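Local coordinates for hypothetical protein Atu2327 (Agrobacterium tumefaciens, PDB 2O8I), which is of unproven function but probably decarboxylates 2-oxo-4-hydroxy-4-carboxy-5-ureidoimidazoline to allantoin in purine breakdown, at residues 4-7 with 8-12; 50-53 with 54-57. All blocks are in the same frame, centred on the assembly; numbering follows the deposited sequence.

Interaction 1: residues 4-7 with 8-12; sequences REEF and VARFG
Phe7 and Phe11, one helical turn apart, meet as a T-shaped pair: the edge of Phe11 is directed at the face of Phe7, with ring centroids 5.0 Å apart and planes at 71°. The point of contact is Phe11 CD2, which lies over the middle of the Phe7 ring and comes within 3.7 Å of Phe7 CD1. The two first torsions differ: Phe7 CG is anti to its own nitrogen (chi1 -170°), whereas Phe11 CG lies beside its nitrogen and anti to the carbonyl carbon (chi1 -53°), which brings CD2 over the Phe7 face. The same two residues share a backbone bond, Phe11 N to Phe7 O at 2.9 Å. Glu6 and Arg10 run alongside each other, and their flat ends are nearly coplanar. Glu6 OE2 sits at the guanidinium edge, forming a salt bridge to Arg10 NE that is long and weak at 3.5 Å. Val8 N donates to Arg4 O at 3.0 Å. Arg4 turns its guanidinium to Asp27 and Glu23 of helix 19-27. Phe7 meets Tyr26 and Ala25 of that helix, while Phe11 packs on Val40 and Leu44 of helix 37-50; Ala9 and Arg10 touch helix 94-111 of the second subunit.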
loop_
_atom_site.group_PDB
_atom_site.type_symbol
_atom_site.label_atom_id
_atom_site.label_comp_id
_atom_site.label_asym_id
_atom_site.label_seq_id
_atom_site.Cartn_x
_atom_site.Cartn_y
_atom_site.Cartn_z
ATOM N N ARG A 4 -13.711 -0.957 19.986
ATOM C CA ARG A 4 -12.440 -1.618 19.657
ATOM C C ARG A 4 -12.333 -1.872 18.164
ATOM O O ARG A 4 -11.293 -1.690 17.563
ATOM C CB ARG A 4 -12.407 -2.977 20.341
ATOM C CG ARG A 4 -11.059 -3.584 20.487
ATOM C CD ARG A 4 -11.140 -5.128 20.616
ATOM N NE ARG A 4 -9.784 -5.662 20.658
ATOM C CZ ARG A 4 -8.980 -5.509 21.694
ATOM N NH1 ARG A 4 -9.421 -4.885 22.791
ATOM N NH2 ARG A 4 -7.730 -5.963 21.624
ATOM N N GLU A 5 -13.434 -2.318 17.591
ATOM C CA GLU A 5 -13.503 -2.790 16.255
ATOM C C GLU A 5 -13.199 -1.601 15.386
ATOM O O GLU A 5 -12.489 -1.699 14.389
ATOM C CB GLU A 5 -14.913 -3.298 15.986
ATOM C CG GLU A 5 -15.028 -4.101 14.730
ATOM C CD GLU A 5 -16.169 -3.613 13.819
ATOM O OE1 GLU A 5 -17.343 -3.836 14.227
ATOM O OE2 GLU A 5 -15.886 -3.021 12.714
ATOM N N GLU A 6 -13.711 -0.466 15.807
ATOM C CA GLU A 6 -13.569 0.715 15.047
ATOM C C GLU A 6 -12.152 1.304 15.157
ATOM O O GLU A 6 -11.508 1.600 14.154
ATOM C CB GLU A 6 -14.672 1.687 15.424
ATOM C CG GLU A 6 -14.319 3.101 15.056
ATOM C CD GLU A 6 -15.274 4.171 15.609
ATOM O OE1 GLU A 6 -16.288 3.865 16.412
ATOM O OE2 GLU A 6 -14.920 5.333 15.208
ATOM N N PHE A 7 -11.640 1.439 16.354
ATOM C CA PHE A 7 -10.247 1.837 16.528
ATOM C C PHE A 7 -9.236 1.012 15.743
ATOM O O PHE A 7 -8.314 1.542 15.151
ATOM C CB PHE A 7 -9.896 1.746 17.994
ATOM C CG PHE A 7 -8.574 2.343 18.368
ATOM C CD1 PHE A 7 -8.497 3.657 18.833
ATOM C CD2 PHE A 7 -7.428 1.564 18.376
ATOM C CE1 PHE A 7 -7.274 4.216 19.244
ATOM C CE2 PHE A 7 -6.177 2.101 18.805
ATOM C CZ PHE A 7 -6.100 3.438 19.213
ATOM N N VAL A 8 -9.382 -0.295 15.755
ATOM C CA VAL A 8 -8.421 -1.142 15.103
ATOM C C VAL A 8 -8.629 -1.016 13.622
ATOM O O VAL A 8 -7.691 -1.148 12.850
ATOM C CB VAL A 8 -8.577 -2.607 15.582
ATOM C CG1 VAL A 8 -7.813 -3.582 14.688
ATOM C CG2 VAL A 8 -8.114 -2.701 17.060
ATOM N N ALA A 9 -9.841 -0.671 13.211
ATOM C CA ALA A 9 -10.114 -0.645 11.828
ATOM C C ALA A 9 -9.564 0.514 10.994
ATOM O O ALA A 9 -8.724 0.277 10.150
ATOM C CB ALA A 9 -11.590 -0.811 11.562
ATOM N N ARG A 10 -9.892 1.781 11.199
ATOM C CA ARG A 10 -9.148 2.823 11.838
ATOM C C ARG A 10 -7.652 2.972 11.781
ATOM O O ARG A 10 -7.143 3.660 10.893
ATOM C CB ARG A 10 -9.818 3.551 12.957
ATOM C CG ARG A 10 -10.024 4.965 12.558
ATOM C CD ARG A 10 -11.419 5.189 12.388
ATOM N NE ARG A 10 -12.032 6.053 13.393
ATOM C CZ ARG A 10 -11.923 7.398 13.565
ATOM N NH1 ARG A 10 -11.067 8.174 12.891
ATOM N NH2 ARG A 10 -12.700 7.971 14.498
ATOM N N PHE A 11 -6.961 2.362 12.743
ATOM C CA PHE A 11 -5.583 2.673 12.956
ATOM C C PHE A 11 -4.767 1.386 12.859
ATOM O O PHE A 11 -3.549 1.407 13.013
ATOM C CB PHE A 11 -5.384 3.364 14.301
ATOM C CG PHE A 11 -6.266 4.587 14.520
ATOM C CD1 PHE A 11 -6.164 5.705 13.699
ATOM C CD2 PHE A 11 -7.182 4.619 15.566
ATOM C CE1 PHE A 11 -6.987 6.848 13.922
ATOM C CE2 PHE A 11 -8.004 5.734 15.793
ATOM C CZ PHE A 11 -7.896 6.859 14.974
ATOM N N GLY A 12 -5.430 0.262 12.582
ATOM C CA GLY A 12 -4.739 -0.998 12.340
ATOM C C GLY A 12 -3.677 -0.985 11.237
ATOM O O GLY A 12 -2.693 -1.710 11.349
#

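Interaction 2: residues 50-53 with 54-57; sequences VASE and AERL
Ser52 is the N-cap of helix 53-62, its extended backbone giving way at Glu53 to helical geometry. Arg56 N bonds to Ser52 O at 3.0 Å. One residue on, Leu57 N bonds to Glu53 O at 2.9 Å. Two reciprocal bonds between Ser52 and Glu55 make a capping box. In one, Glu55 N donates to Ser52 OG at 3.1 Å; the serine oxygen stands between its own nitrogen and carbonyl carbon (chi1 65°), facing the start of the helix. In the other, Ser52 N reaches Glu55 OE1 at 2.9 Å, meeting the anti side of that oxygen somewhat out of the carboxylate plane. Ala51 CB lies beside Glu55 OE1. Glu53 bends at its second torsion and lies alongside Arg56, where Glu53 OE2 forms a salt bridge with Arg56 NE at 2.9 Å. Carboxylate and guanidinium are nearly coplanar, 12° apart. Arg56 NH1 in turn donates to Phe48 O, and the guanidinium makes a cation-pi contact with the Phe48 ring. Glu55 OE2 forms a salt bridge with Arg24 of helix 19-27. Carboxylates at this amino-terminal end would probably interact well with the helix dipole, so the cap may add favourable electrostatics to its hydrogen bonds.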
loop_
_atom_site.group_PDB
_atom_site.type_symbol
_atom_site.label_atom_id
_atom_site.label_comp_id
_atom_site.label_asym_id
_atom_site.label_seq_id
_atom_site.Cartn_x
_atom_site.Cartn_y
_atom_site.Cartn_z
ATOM N N VAL A 50 7.544 -1.054 22.551
ATOM C CA VAL A 50 7.544 -1.964 23.673
ATOM C C VAL A 50 7.343 -3.408 23.226
ATOM O O VAL A 50 7.390 -4.328 24.026
ATOM C CB VAL A 50 6.500 -1.465 24.722
ATOM C CG1 VAL A 50 5.340 -2.456 24.954
ATOM C CG2 VAL A 50 7.218 -1.034 25.998
ATOM N N ALA A 51 7.126 -3.573 21.925
ATOM C CA ALA A 51 6.942 -4.858 21.261
ATOM C C ALA A 51 8.281 -5.585 21.263
ATOM O O ALA A 51 9.314 -4.951 21.422
ATOM C CB ALA A 51 6.469 -4.620 19.847
ATOM N N SER A 52 8.276 -6.903 21.098
ATOM C CA SER A 52 9.515 -7.676 21.171
ATOM C C SER A 52 10.373 -7.247 19.982
ATOM O O SER A 52 9.842 -6.645 19.043
ATOM C CB SER A 52 9.202 -9.184 21.144
ATOM O OG SER A 52 8.625 -9.600 19.900
ATOM N N GLU A 53 11.685 -7.517 20.004
ATOM C CA GLU A 53 12.492 -7.263 18.783
ATOM C C GLU A 53 12.002 -8.081 17.568
ATOM O O GLU A 53 11.986 -7.559 16.458
ATOM C CB GLU A 53 14.016 -7.415 19.001
ATOM C CG GLU A 53 14.735 -6.304 19.871
ATOM C CD GLU A 53 14.381 -4.838 19.494
ATOM O OE1 GLU A 53 15.228 -4.104 18.922
ATOM O OE2 GLU A 53 13.249 -4.413 19.798
ATOM N N ALA A 54 11.579 -9.334 17.771
ATOM C CA ALA A 54 10.969 -10.110 16.674
ATOM C C ALA A 54 9.763 -9.369 16.073
ATOM O O ALA A 54 9.619 -9.297 14.854
ATOM C CB ALA A 54 10.544 -11.516 17.143
ATOM N N GLU A 55 8.904 -8.830 16.942
ATOM C CA GLU A 55 7.686 -8.168 16.489
ATOM C C GLU A 55 8.006 -6.909 15.692
ATOM O O GLU A 55 7.448 -6.711 14.608
ATOM C CB GLU A 55 6.732 -7.885 17.662
ATOM C CG GLU A 55 6.085 -9.156 18.263
ATOM C CD GLU A 55 5.323 -8.876 19.579
ATOM O OE1 GLU A 55 5.706 -7.913 20.313
ATOM O OE2 GLU A 55 4.341 -9.617 19.874
ATOM N N ARG A 56 8.927 -6.094 16.198
ATOM C CA ARG A 56 9.412 -4.933 15.477
ATOM C C ARG A 56 10.024 -5.321 14.117
ATOM O O ARG A 56 9.783 -4.653 13.086
ATOM C CB ARG A 56 10.385 -4.141 16.341
ATOM C CG ARG A 56 9.684 -3.506 17.546
ATOM C CD ARG A 56 10.617 -3.188 18.744
ATOM N NE ARG A 56 11.750 -2.332 18.380
ATOM C CZ ARG A 56 11.682 -1.020 18.139
ATOM N NH1 ARG A 56 10.528 -0.360 18.216
ATOM N NH2 ARG A 56 12.779 -0.359 17.795
ATOM N N LEU A 57 10.772 -6.422 14.095
ATOM C CA LEU A 57 11.346 -6.925 12.839
ATOM C C LEU A 57 10.239 -7.321 11.853
ATOM O O LEU A 57 10.365 -7.076 10.626
ATOM C CB LEU A 57 12.307 -8.090 13.079
ATOM C CG LEU A 57 13.015 -8.611 11.821
ATOM C CD1 LEU A 57 13.968 -7.554 11.243
ATOM C CD2 LEU A 57 13.784 -9.917 12.115
#

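Overall arrangement
Both interactions are local contacts within one all-helical chain, and both belong to its OHCU decarboxylase region. Interaction 1 comes first, within helix 4-11; interaction 2 follows at the junction between helices 37-50 and 53-62. Their centres are 21 Å apart and their nearest atoms about 12 Å, so they do not touch. Helix 19-27 links them indirectly: Arg4, Phe7 and Val8 meet Glu23, Ala25, Tyr26 and Asp27, while Ala51 and Glu55 meet Phe20 and Arg24. Helix 37-50 is a second common element, packing against Phe11 and supplying Phe48 to Arg56. The two sites differ at the dimer level, since only interaction 1 touches the second subunit.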